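Local coordinates for 2S Albumin protein (Dolichos, PDB 6IX1), which is a seed albumin folded as a four-bladed hemopexin-type beta-propeller, probably a storage protein that may also bind small ligands as related plant proteins do, at residues Asp116-Ala121 against Val130-Gly135; Gly135-Arg140 against Ile152-Asp157; Gly158-Lys163 against Gly199-Thr204. All blocks are in the same frame, centred on the assembly; numbering follows the deposited sequence.

Interaction 1 of 3, residues Asp116-Ala121 against Val130-Gly135; sequences DGIDSA and VYLFKG. With SO4 (sulfate ion), chain E.
A classic beta bulge marks the hairpin of the two inner strands in one blade of the hemopexin-type propeller: Asp119 and Ser120 both lie opposite Phe133 where strand 120-123 pairs with strand 129-134. Phe133 O therefore takes two N-H groups, Asp119 N at 2.8 Å, arriving nearly along the C=O axis, and Ser120 N in a weak bond at 3.3 Å. The return bond runs from Phe133 N to Ser120 O at 2.9 Å, in the carbonyl plane. One residue on, Ala121 and Leu132 form a non-hydrogen-bonded antiparallel pair. A small methyl suits this place, where the two strands run close together, and Ala121 CB rests against both Leu132 CD2, 4.0 Å away, and Val130 CG1. Ile118 and Ala121 carry this apolar packing on to Cys64 of strand 64-67, in the preceding blade.

Asp119 extends the backbone bonding with its carboxylate. Gly135 N reaches Asp119 OD2 at 2.8 Å from above the carboxylate plane, and a water joins the same oxygen to Gly135 O, so the start of the next turn is tied down twice. Gly135 adopts phi 52° and psi -138°, a conformation unfavourable for residues with a CB. Lys134 leaves the strand with CG anti to the backbone N (chi1 179°), then bends at chi2 and chi4 until NZ donates to Gly117 O at 2.8 Å, above the carbonyl plane; Val113 O is a second acceptor for the ammonium. The long chain crosses Asp119 at about a right angle, meeting it by CD rather than by charge, with Lys134 CD 3.7 Å from Asp119 OD1. At the far end of the strand, the Tyr131 ring turns its edge to the sulfate, whose O2 lies 2.6 Å from Tyr131 OH.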
# COMPACT_ATOMS: atom_id res chain seq x y z
N ASP A 116 -11.43 11.55 -4.21
CA ASP A 116 -10.43 12.30 -4.99
C ASP A 116 -9.03 11.70 -4.87
O ASP A 116 -8.12 12.22 -5.50
CB ASP A 116 -10.38 13.78 -4.55
CG ASP A 116 -11.66 14.54 -4.73
OD1 ASP A 116 -12.24 14.33 -5.76
OD2 ASP A 116 -12.00 15.36 -3.85
N GLY A 117 -8.88 10.67 -4.07
CA GLY A 117 -7.57 10.04 -3.85
C GLY A 117 -7.58 9.29 -2.56
O GLY A 117 -8.25 9.66 -1.63
N ILE A 118 -6.71 8.29 -2.51
CA ILE A 118 -6.44 7.52 -1.28
C ILE A 118 -4.97 7.67 -0.96
O ILE A 118 -4.15 7.51 -1.89
CB ILE A 118 -6.95 6.06 -1.45
CG1 ILE A 118 -8.40 6.03 -1.97
CG2 ILE A 118 -6.78 5.31 -0.14
CD1 ILE A 118 -8.99 4.71 -2.07
N ASP A 119 -4.63 7.88 0.32
CA ASP A 119 -3.19 8.00 0.63
C ASP A 119 -2.54 6.63 0.69
O ASP A 119 -1.39 6.53 0.21
CB ASP A 119 -3.00 8.67 1.98
CG ASP A 119 -3.36 10.16 2.05
OD1 ASP A 119 -3.46 10.79 0.96
OD2 ASP A 119 -3.58 10.66 3.15
N SER A 120 -3.18 5.68 1.32
CA SER A 120 -2.50 4.41 1.58
C SER A 120 -3.53 3.34 1.83
O SER A 120 -4.70 3.70 2.12
CB SER A 120 -1.57 4.49 2.78
OG SER A 120 -0.61 3.49 2.80
N ALA A 121 -3.12 2.08 1.77
CA ALA A 121 -4.02 0.98 1.99
C ALA A 121 -3.27 -0.27 2.34
O ALA A 121 -2.11 -0.39 1.87
CB ALA A 121 -4.82 0.73 0.77
N VAL A 130 -9.81 -4.49 3.25
CA VAL A 130 -8.66 -3.63 2.96
C VAL A 130 -8.83 -2.34 3.72
O VAL A 130 -9.91 -1.69 3.63
CB VAL A 130 -8.58 -3.35 1.47
CG1 VAL A 130 -7.46 -2.40 1.17
CG2 VAL A 130 -8.44 -4.62 0.66
N TYR A 131 -7.83 -1.93 4.47
CA TYR A 131 -7.77 -0.63 5.15
C TYR A 131 -7.45 0.43 4.14
O TYR A 131 -6.53 0.28 3.35
CB TYR A 131 -6.74 -0.60 6.26
CG TYR A 131 -7.11 -1.52 7.39
CD1 TYR A 131 -7.87 -1.09 8.45
CD2 TYR A 131 -6.61 -2.80 7.50
CE1 TYR A 131 -8.28 -1.89 9.48
CE2 TYR A 131 -7.00 -3.60 8.56
CZ TYR A 131 -7.81 -3.17 9.57
OH TYR A 131 -8.04 -3.96 10.63
N LEU A 132 -8.19 1.53 4.14
CA LEU A 132 -8.02 2.73 3.32
C LEU A 132 -7.74 3.95 4.23
O LEU A 132 -8.50 4.15 5.18
CB LEU A 132 -9.26 2.99 2.45
CG LEU A 132 -9.75 1.84 1.58
CD1 LEU A 132 -10.95 2.32 0.84
CD2 LEU A 132 -8.74 1.35 0.55
N PHE A 133 -6.73 4.74 3.87
CA PHE A 133 -6.32 5.87 4.69
C PHE A 133 -6.35 7.13 3.84
O PHE A 133 -5.89 7.09 2.69
CB PHE A 133 -4.89 5.70 5.21
CG PHE A 133 -4.79 4.51 6.12
CD1 PHE A 133 -5.11 4.65 7.46
CD2 PHE A 133 -4.42 3.22 5.66
CE1 PHE A 133 -5.10 3.56 8.33
CE2 PHE A 133 -4.38 2.16 6.54
CZ PHE A 133 -4.67 2.33 7.87
N LYS A 134 -6.88 8.22 4.40
CA LYS A 134 -6.89 9.52 3.71
C LYS A 134 -6.79 10.60 4.77
O LYS A 134 -7.70 10.68 5.66
CB LYS A 134 -8.17 9.78 2.90
CG LYS A 134 -8.24 11.11 2.19
CD LYS A 134 -7.12 11.37 1.20
CE LYS A 134 -7.41 12.57 0.36
NZ LYS A 134 -8.52 12.25 -0.53
N GLY A 135 -5.74 11.43 4.75
CA GLY A 135 -5.51 12.31 5.90
C GLY A 135 -5.50 11.55 7.18
O GLY A 135 -4.95 10.46 7.25
S SO4 E . -10.42 -2.27 12.56
O1 SO4 E . -10.75 -3.41 11.62
O2 SO4 E . -8.99 -2.61 12.67
O3 SO4 E . -11.17 -2.59 13.66
O4 SO4 E . -10.77 -1.09 11.87
O HOH W 1 -3.44 8.88 5.46

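Interaction 2 of 3, residues Gly135-Arg140 against Ile152-Asp157; sequences GNKYGR and IRNITD. With SO4 (sulfate ion), chain E.
Tyr138 holds chi1 at 95°, off any staggered position, while Arg153 bends at chi3 (-60°), and the two side chains thereby run alongside each other, pointing the same way, with ring and guanidinium planes 48° apart. They project from neighbouring antiparallel strands, 137-142 and the outer 151-154, of a hemopexin-type propeller blade. The backbones meet there as a hydrogen-bonded pair: Tyr138 N donates to Arg153 O at 2.8 Å, and Arg153 N to Tyr138 O at 3.0 Å. Gly139 follows, where a CB would crowd Ile152 CG1.

At the tips, Arg153 NH2 donates near its guanidinium plane to Tyr138 OH at 2.8 Å. The phenol in turn donates its own hydrogen bond to sulfate O4, 2.6 Å from Tyr138 OH. The same sulfate oxygen takes Arg140 NE and NH1, so three donors grip it; Arg140 NH2 is occupied by Val149 O. The anion, probably from the crystallisation liquor, is likely to ease the repulsion of two cations whose Arg140 NH1 and Arg153 NH2 stand 3.1 Å apart.

Farther along, the strand gives way to the short helix 155-158, and Ile155 N donates to Asn136 O at 2.9 Å. Lys137 points out the other way. Its chain, bent at chi2 and chi4, brings NZ 2.8 Å from Asn154 OD1, and Asn136 OD1 accepts from the same ammonium, so two amide oxygens share one cation. Asn154 N is taken by Asp157 OD2 at the start of the helix, and Asp157 CB lies over the rim of one face of the Arg153 guanidinium. A water in the plane of that guanidinium accepts from Arg153 NE at 3.0 Å and donates to Tyr138 O.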
# COMPACT_ATOMS: atom_id res chain seq x y z
N GLY A 135 -5.74 11.43 4.75
CA GLY A 135 -5.51 12.31 5.90
C GLY A 135 -5.50 11.55 7.18
O GLY A 135 -4.95 10.46 7.25
N ASN A 136 -6.12 12.07 8.22
CA ASN A 136 -6.17 11.41 9.53
C ASN A 136 -7.37 10.49 9.67
O ASN A 136 -7.68 10.05 10.79
CB ASN A 136 -6.12 12.42 10.64
CG ASN A 136 -7.40 13.17 10.92
OD1 ASN A 136 -8.24 13.25 10.03
ND2 ASN A 136 -7.48 13.71 12.14
N LYS A 137 -7.96 10.12 8.56
CA LYS A 137 -9.15 9.31 8.51
C LYS A 137 -8.85 7.93 7.87
O LYS A 137 -7.90 7.77 7.10
CB LYS A 137 -10.25 9.99 7.72
CG LYS A 137 -10.73 11.35 8.21
CD LYS A 137 -11.50 11.32 9.47
CE LYS A 137 -11.92 12.71 9.95
NZ LYS A 137 -10.90 13.32 10.86
N TYR A 138 -9.67 6.94 8.22
CA TYR A 138 -9.55 5.64 7.63
C TYR A 138 -10.88 4.91 7.58
O TYR A 138 -11.77 5.14 8.46
CB TYR A 138 -8.51 4.79 8.37
CG TYR A 138 -9.03 3.88 9.42
CD1 TYR A 138 -9.44 4.39 10.64
CD2 TYR A 138 -9.25 2.55 9.18
CE1 TYR A 138 -9.95 3.56 11.63
CE2 TYR A 138 -9.73 1.71 10.13
CZ TYR A 138 -10.10 2.23 11.36
OH TYR A 138 -10.57 1.47 12.38
N GLY A 139 -11.02 4.01 6.65
CA GLY A 139 -12.09 3.05 6.61
C GLY A 139 -11.67 1.74 6.09
O GLY A 139 -10.43 1.48 5.96
N ARG A 140 -12.59 0.85 5.88
CA ARG A 140 -12.33 -0.47 5.35
C ARG A 140 -13.29 -0.80 4.24
O ARG A 140 -14.50 -0.58 4.42
CB ARG A 140 -12.51 -1.54 6.42
CG ARG A 140 -11.93 -1.35 7.80
CD ARG A 140 -12.94 -1.90 8.75
NE ARG A 140 -12.91 -1.24 10.01
CZ ARG A 140 -13.79 -0.38 10.48
NH1 ARG A 140 -13.62 -0.03 11.73
NH2 ARG A 140 -14.89 -0.03 9.86
N ILE A 152 -16.18 5.85 8.29
CA ILE A 152 -14.85 6.40 8.08
C ILE A 152 -14.55 7.23 9.33
O ILE A 152 -15.34 8.15 9.71
CB ILE A 152 -14.79 7.24 6.81
CG1 ILE A 152 -15.20 6.42 5.60
CG2 ILE A 152 -13.42 7.86 6.70
CD1 ILE A 152 -15.41 7.27 4.34
N ARG A 153 -13.54 6.88 10.10
CA ARG A 153 -13.21 7.36 11.44
C ARG A 153 -11.79 7.91 11.50
O ARG A 153 -11.07 7.84 10.50
CB ARG A 153 -13.34 6.25 12.50
CG ARG A 153 -14.73 5.66 12.39
CD ARG A 153 -14.88 4.61 13.49
NE ARG A 153 -13.90 3.50 13.37
CZ ARG A 153 -13.61 2.68 14.33
NH1 ARG A 153 -14.18 2.81 15.54
NH2 ARG A 153 -12.71 1.75 14.12
N ASN A 154 -11.39 8.40 12.66
CA ASN A 154 -9.99 8.79 12.76
C ASN A 154 -9.17 7.49 12.79
O ASN A 154 -9.58 6.50 13.39
CB ASN A 154 -9.76 9.66 13.99
CG ASN A 154 -10.29 11.06 13.85
OD1 ASN A 154 -10.89 11.44 12.88
ND2 ASN A 154 -10.04 11.86 14.84
N ILE A 155 -7.96 7.63 12.27
CA ILE A 155 -6.98 6.51 12.38
C ILE A 155 -6.89 6.00 13.81
O ILE A 155 -6.89 4.76 14.06
CB ILE A 155 -5.63 6.97 11.87
CG1 ILE A 155 -5.69 7.17 10.36
CG2 ILE A 155 -4.52 6.00 12.30
CD1 ILE A 155 -4.48 7.77 9.68
N THR A 156 -6.86 6.90 14.80
CA THR A 156 -6.65 6.46 16.17
C THR A 156 -7.92 5.91 16.81
O THR A 156 -7.84 5.45 17.94
CB THR A 156 -6.02 7.56 17.00
OG1 THR A 156 -6.84 8.72 16.92
CG2 THR A 156 -4.61 7.85 16.59
N ASP A 157 -9.08 6.06 16.15
CA ASP A 157 -10.25 5.29 16.66
C ASP A 157 -10.06 3.79 16.43
O ASP A 157 -10.51 3.00 17.23
CB ASP A 157 -11.53 5.70 15.95
CG ASP A 157 -11.93 7.16 16.26
OD1 ASP A 157 -11.75 7.52 17.42
OD2 ASP A 157 -12.44 7.83 15.35
S SO4 E . -10.42 -2.27 12.56
O1 SO4 E . -10.75 -3.41 11.62
O2 SO4 E . -8.99 -2.61 12.67
O3 SO4 E . -11.17 -2.59 13.66
O4 SO4 E . -10.77 -1.09 11.87
O HOH W 2 -13.14 3.16 10.48

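Interaction 3 of 3, residues Gly158-Lys163 against Gly199-Thr204; sequences GFPVLK and GATNNT. With SO4 (sulfate ion), chain E.
A water oxygen between the two segments accepts two N-H groups, Asn203 ND2 at 2.7 Å and Val161 N at 3.0 Å, and so bridges a side-chain amide to the backbone of the facing turn. Asn203 sets its CG anti to the carbonyl carbon, beside the backbone N (chi1 -41°), and its other amide atom, OD1, accepts from Thr197 N, fixing which way the amide is flipped. The Asn203 side chain crosses that of Phe159 at about a right angle, its amide plane turned 47° from the ring, with Asn203 OD1 3.4 Å from Phe159 CE1. A second water spans Gly158 O and Ala200 O. The contact joins successive propeller blades: 158-163, with its 3-10 turn at 160-162, leaves one, and 199-204 lies in the next, between strands 190-195 and 204-211. Pro160 suits the first place of that turn, whose bond runs from Leu162 N to Phe159 O, and its ring lies across Thr201, with Pro160 CG 3.6 Å from Thr201 CB. Val161 adds its CG2, 3.6 Å from Asn203 O. An alanine in place of Asn203 would lack both amide atoms, and with the water bridge to Val161 and the bond from Thr197 N gone the two loops would probably be less firmly held together. Gly199 N turns elsewhere, donating to sulfate O3 at 2.9 Å.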
# COMPACT_ATOMS: atom_id res chain seq x y z
N GLY A 158 -9.43 3.36 15.35
CA GLY A 158 -9.09 1.97 15.11
C GLY A 158 -7.78 1.56 15.72
O GLY A 158 -7.61 0.40 16.09
N PHE A 159 -6.84 2.50 15.69
CA PHE A 159 -5.41 2.23 16.04
C PHE A 159 -4.93 3.22 17.09
O PHE A 159 -4.03 3.99 16.81
CB PHE A 159 -4.57 2.25 14.75
CG PHE A 159 -5.00 1.31 13.69
CD1 PHE A 159 -4.47 0.04 13.66
CD2 PHE A 159 -5.87 1.73 12.70
CE1 PHE A 159 -4.88 -0.85 12.69
CE2 PHE A 159 -6.26 0.82 11.73
CZ PHE A 159 -5.74 -0.44 11.71
N PRO A 160 -5.52 3.17 18.32
CA PRO A 160 -5.04 4.04 19.37
C PRO A 160 -3.56 3.84 19.69
O PRO A 160 -2.95 4.73 20.23
CB PRO A 160 -5.94 3.77 20.57
CG PRO A 160 -6.45 2.37 20.27
CD PRO A 160 -6.64 2.31 18.77
N VAL A 161 -2.98 2.67 19.31
CA VAL A 161 -1.55 2.43 19.56
C VAL A 161 -0.72 3.50 18.84
O VAL A 161 0.42 3.68 19.19
CB VAL A 161 -1.19 0.99 19.19
CG1 VAL A 161 -1.09 0.80 17.71
CG2 VAL A 161 0.13 0.54 19.81
N LEU A 162 -1.25 4.10 17.80
CA LEU A 162 -0.51 5.10 17.01
C LEU A 162 -0.67 6.54 17.54
O LEU A 162 -0.03 7.42 17.04
CB LEU A 162 -1.02 5.09 15.56
CG LEU A 162 -0.82 3.78 14.84
CD1 LEU A 162 -1.39 3.90 13.42
CD2 LEU A 162 0.66 3.44 14.72
N LYS A 163 -1.47 6.70 18.59
CA LYS A 163 -1.55 8.02 19.24
C LYS A 163 -0.16 8.43 19.71
O LYS A 163 0.59 7.69 20.31
CB LYS A 163 -2.51 8.00 20.43
CG LYS A 163 -3.96 7.87 19.99
CD LYS A 163 -4.94 7.74 21.16
CE LYS A 163 -6.38 7.74 20.78
NZ LYS A 163 -7.23 8.04 21.89
N GLY A 199 -11.24 -5.40 14.32
CA GLY A 199 -12.38 -5.34 15.23
C GLY A 199 -12.01 -5.07 16.67
O GLY A 199 -12.93 -5.04 17.48
N ALA A 200 -10.75 -4.85 16.98
CA ALA A 200 -10.26 -4.61 18.35
C ALA A 200 -9.29 -3.48 18.33
O ALA A 200 -8.70 -3.20 17.32
CB ALA A 200 -9.58 -5.84 18.94
N THR A 201 -9.05 -2.85 19.47
CA THR A 201 -7.91 -1.91 19.64
C THR A 201 -6.82 -2.61 20.43
O THR A 201 -6.20 -2.03 21.29
CB THR A 201 -8.40 -0.61 20.29
OG1 THR A 201 -9.00 -0.92 21.52
CG2 THR A 201 -9.39 0.14 19.46
N ASN A 202 -6.47 -3.82 19.97
CA ASN A 202 -5.41 -4.65 20.60
C ASN A 202 -4.14 -4.59 19.75
O ASN A 202 -3.27 -5.40 20.04
CB ASN A 202 -5.90 -6.08 20.82
CG ASN A 202 -7.03 -6.19 21.80
OD1 ASN A 202 -7.11 -5.39 22.72
ND2 ASN A 202 -7.89 -7.16 21.57
N ASN A 203 -3.99 -3.64 18.84
CA ASN A 203 -2.85 -3.60 17.93
C ASN A 203 -1.62 -3.27 18.76
O ASN A 203 -1.66 -2.63 19.77
CB ASN A 203 -3.06 -2.56 16.86
CG ASN A 203 -4.46 -2.54 16.33
OD1 ASN A 203 -4.76 -3.10 15.28
ND2 ASN A 203 -5.38 -1.91 17.09
N THR A 204 -0.49 -3.77 18.30
CA THR A 204 0.80 -3.53 18.99
C THR A 204 1.80 -2.94 18.01
O THR A 204 1.72 -3.19 16.83
CB THR A 204 1.31 -4.73 19.73
OG1 THR A 204 1.29 -5.79 18.81
CG2 THR A 204 0.41 -5.00 20.90
S SO4 E . -10.42 -2.27 12.56
O1 SO4 E . -10.75 -3.41 11.62
O2 SO4 E . -8.99 -2.61 12.67
O3 SO4 E . -11.17 -2.59 13.66
O4 SO4 E . -10.77 -1.09 11.87
O HOH W 3 -7.48 -2.18 15.00
O HOH W 4 -4.46 0.10 18.71

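The three contacts follow one another along the chain and run outward through one propeller blade to its neighbour. Interactions 1 and 2, with centres about 9 Å apart, belong to a single sheet: they share Gly135, and strands 129-134 and 137-142 lie side by side, joined by Leu132 N to Gly139 O. Interaction 3, about 11 Å between centres from interaction 2 and 17 Å from interaction 1, links the exit of that blade to the loop before strand 204-211 of the next. Phe159 meets the rings of Tyr131 and Tyr138 edge-to-face, so aromatic packing connects all three. The sulfate, probably from the crystallisation liquor, is bonded by all three, consistent with an anion-accepting spot between two blades.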